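Long-range contact in histidine triad protein (Plasmodium falciparum 3D7, PDB 5CS2), which probably hydrolyses diadenosine triphosphate to AMP and ADP as a Fhit-like member of the histidine triad family, and is bound by the natural product cyclomarin A: residues V46-P50 against I178-M184. Coordinates in Å, arbitrary orientation, origin at the centre of the assembly. Residue numbers count along the deposited sequence, not the author numbering.
Sequences VNNKP and IRSIEQM
A loop leaving a strand can pack against the start of a helix far away in sequence, as residues 46-50 and 178-184 illustrate; the register runs antiparallel, nearest CA atoms pairing Val46 with Met184 (6.3 Å), Asn48 with Arg179 (5.1 Å) and Lys49 with Ile178 (4.9 Å). Val46, still extended, points its CA-CB bond toward the helix and sets CG2 3.7 Å from CB of Met184. Asn47, predicted to bind substrate, lies about 5 Å from His118 between side chains; its CA-CB bond turns away and its t side chain closes an Asx turn, OD1 accepting from N of Lys49 at 2.9 Å. Asn48 (phi/psi -74/-20) bends the chain, resting its CA 3.6 Å from SD of Met184 (m, t, m). O of Asn48 receives a weak hydrogen bond from N of Arg179 (3.0 Å, 134°). Lys49 brings CE to 3.9 Å from CD1 of Ile178, and Pro50 sets CD 3.6 Å from CG of Arg179, whose m, m, m side chain also touches Glu187. Residues 178-179 are extended; Ser180 then N-caps the helix in a weak capping box with Gln183. Thus the loop between strands 42-46 and 56-60 of the HIT-domain sheet meets the beginning of helix 181-199, while Val46 also packs on Glu187 and Ile191 further along.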
loop_
_atom_site.group_PDB
_atom_site.type_symbol
_atom_site.label_atom_id
_atom_site.label_comp_id
_atom_site.label_asym_id
_atom_site.label_seq_id
_atom_site.Cartn_x
_atom_site.Cartn_y
_atom_site.Cartn_z
ATOM N N VAL A 46 5.699 3.126 -16.538
ATOM C CA VAL A 46 4.418 3.623 -17.047
ATOM C C VAL A 46 3.563 2.451 -17.523
ATOM O O VAL A 46 4.089 1.465 -18.030
ATOM C CB VAL A 46 4.531 4.739 -18.120
ATOM C CG1 VAL A 46 5.030 6.046 -17.507
ATOM C CG2 VAL A 46 5.417 4.306 -19.289
ATOM N N ASN A 47 2.252 2.544 -17.308
ATOM C CA ASN A 47 1.291 1.507 -17.698
ATOM C C ASN A 47 0.911 1.608 -19.181
ATOM O O ASN A 47 0.550 2.691 -19.626
ATOM C CB ASN A 47 0.047 1.611 -16.822
ATOM C CG ASN A 47 -0.845 0.392 -16.822
ATOM O OD1 ASN A 47 -0.834 -0.430 -17.741
ATOM N ND2 ASN A 47 -1.661 0.269 -15.791
ATOM N N ASN A 48 0.978 0.482 -19.939
ATOM C CA ASN A 48 0.586 0.431 -21.364
ATOM C C ASN A 48 -0.922 0.464 -21.552
ATOM O O ASN A 48 -1.401 0.786 -22.645
ATOM C CB ASN A 48 1.194 -0.796 -22.094
ATOM C CG ASN A 48 0.608 -2.132 -21.729
ATOM O OD1 ASN A 48 0.265 -2.412 -20.577
ATOM N ND2 ASN A 48 0.502 -3.002 -22.714
ATOM N N LYS A 49 -1.674 0.115 -20.501
ATOM C CA LYS A 49 -3.147 0.147 -20.535
ATOM C C LYS A 49 -3.622 0.977 -19.319
ATOM O O LYS A 49 -4.117 0.409 -18.340
ATOM C CB LYS A 49 -3.730 -1.280 -20.548
ATOM C CG LYS A 49 -3.640 -1.971 -21.911
ATOM C CD LYS A 49 -3.625 -3.494 -21.763
ATOM C CE LYS A 49 -3.253 -4.208 -23.047
ATOM N NZ LYS A 49 -4.421 -4.369 -23.961
ATOM N N PRO A 50 -3.388 2.314 -19.321
ATOM C CA PRO A 50 -3.772 3.121 -18.150
ATOM C C PRO A 50 -5.281 3.215 -17.973
ATOM O O PRO A 50 -6.017 3.306 -18.965
ATOM C CB PRO A 50 -3.165 4.499 -18.453
ATOM C CG PRO A 50 -3.099 4.566 -19.953
ATOM C CD PRO A 50 -2.807 3.158 -20.390
ATOM N N ILE A 178 -4.997 1.880 -24.772
ATOM C CA ILE A 178 -3.737 1.303 -25.241
ATOM C C ILE A 178 -2.740 2.415 -25.659
ATOM O O ILE A 178 -3.136 3.399 -26.292
ATOM C CB ILE A 178 -3.956 0.199 -26.324
ATOM C CG1 ILE A 178 -2.640 -0.560 -26.669
ATOM C CG2 ILE A 178 -4.662 0.729 -27.587
ATOM C CD1 ILE A 178 -2.123 -1.528 -25.582
ATOM N N ARG A 179 -1.456 2.263 -25.257
ATOM C CA ARG A 179 -0.403 3.251 -25.503
ATOM C C ARG A 179 0.790 2.673 -26.264
ATOM O O ARG A 179 1.205 1.539 -26.001
ATOM C CB ARG A 179 0.073 3.889 -24.175
ATOM C CG ARG A 179 -1.030 4.411 -23.243
ATOM C CD ARG A 179 -1.525 5.801 -23.604
ATOM N NE ARG A 179 -0.614 6.846 -23.127
ATOM C CZ ARG A 179 -0.645 8.113 -23.536
ATOM N NH1 ARG A 179 -1.533 8.507 -24.439
ATOM N NH2 ARG A 179 0.218 8.994 -23.044
ATOM N N SER A 180 1.341 3.467 -27.204
ATOM C CA SER A 180 2.506 3.096 -28.015
ATOM C C SER A 180 3.780 3.325 -27.215
ATOM O O SER A 180 3.749 4.073 -26.233
ATOM C CB SER A 180 2.559 3.944 -29.287
ATOM O OG SER A 180 2.721 5.326 -29.012
ATOM N N ILE A 181 4.909 2.734 -27.666
ATOM C CA ILE A 181 6.224 2.921 -27.048
ATOM C C ILE A 181 6.601 4.422 -27.051
ATOM O O ILE A 181 7.162 4.898 -26.069
ATOM C CB ILE A 181 7.332 1.980 -27.643
ATOM C CG1 ILE A 181 8.659 2.058 -26.852
ATOM C CG2 ILE A 181 7.585 2.227 -29.134
ATOM C CD1 ILE A 181 8.745 1.258 -25.577
ATOM N N GLU A 182 6.221 5.165 -28.113
ATOM C CA GLU A 182 6.492 6.598 -28.242
ATOM C C GLU A 182 5.860 7.384 -27.100
ATOM O O GLU A 182 6.560 8.150 -26.448
ATOM C CB GLU A 182 6.018 7.148 -29.606
ATOM C CG GLU A 182 6.723 6.532 -30.806
ATOM C CD GLU A 182 5.872 5.538 -31.571
ATOM O OE1 GLU A 182 5.153 5.964 -32.504
ATOM O OE2 GLU A 182 5.913 4.334 -31.229
ATOM N N GLN A 183 4.549 7.192 -26.857
ATOM C CA GLN A 183 3.807 7.879 -25.789
ATOM C C GLN A 183 4.339 7.488 -24.417
ATOM O O GLN A 183 4.481 8.346 -23.543
ATOM C CB GLN A 183 2.298 7.587 -25.868
ATOM C CG GLN A 183 1.601 8.229 -27.067
ATOM C CD GLN A 183 0.163 7.797 -27.223
ATOM O OE1 GLN A 183 -0.180 6.609 -27.142
ATOM N NE2 GLN A 183 -0.710 8.753 -27.498
ATOM N N MET A 184 4.640 6.188 -24.235
ATOM C CA MET A 184 5.166 5.650 -22.987
ATOM C C MET A 184 6.552 6.175 -22.670
ATOM O O MET A 184 6.803 6.541 -21.525
ATOM C CB MET A 184 5.129 4.125 -23.002
ATOM C CG MET A 184 3.730 3.567 -22.894
ATOM S SD MET A 184 3.758 1.807 -22.513
ATOM C CE MET A 184 4.029 1.145 -24.160
#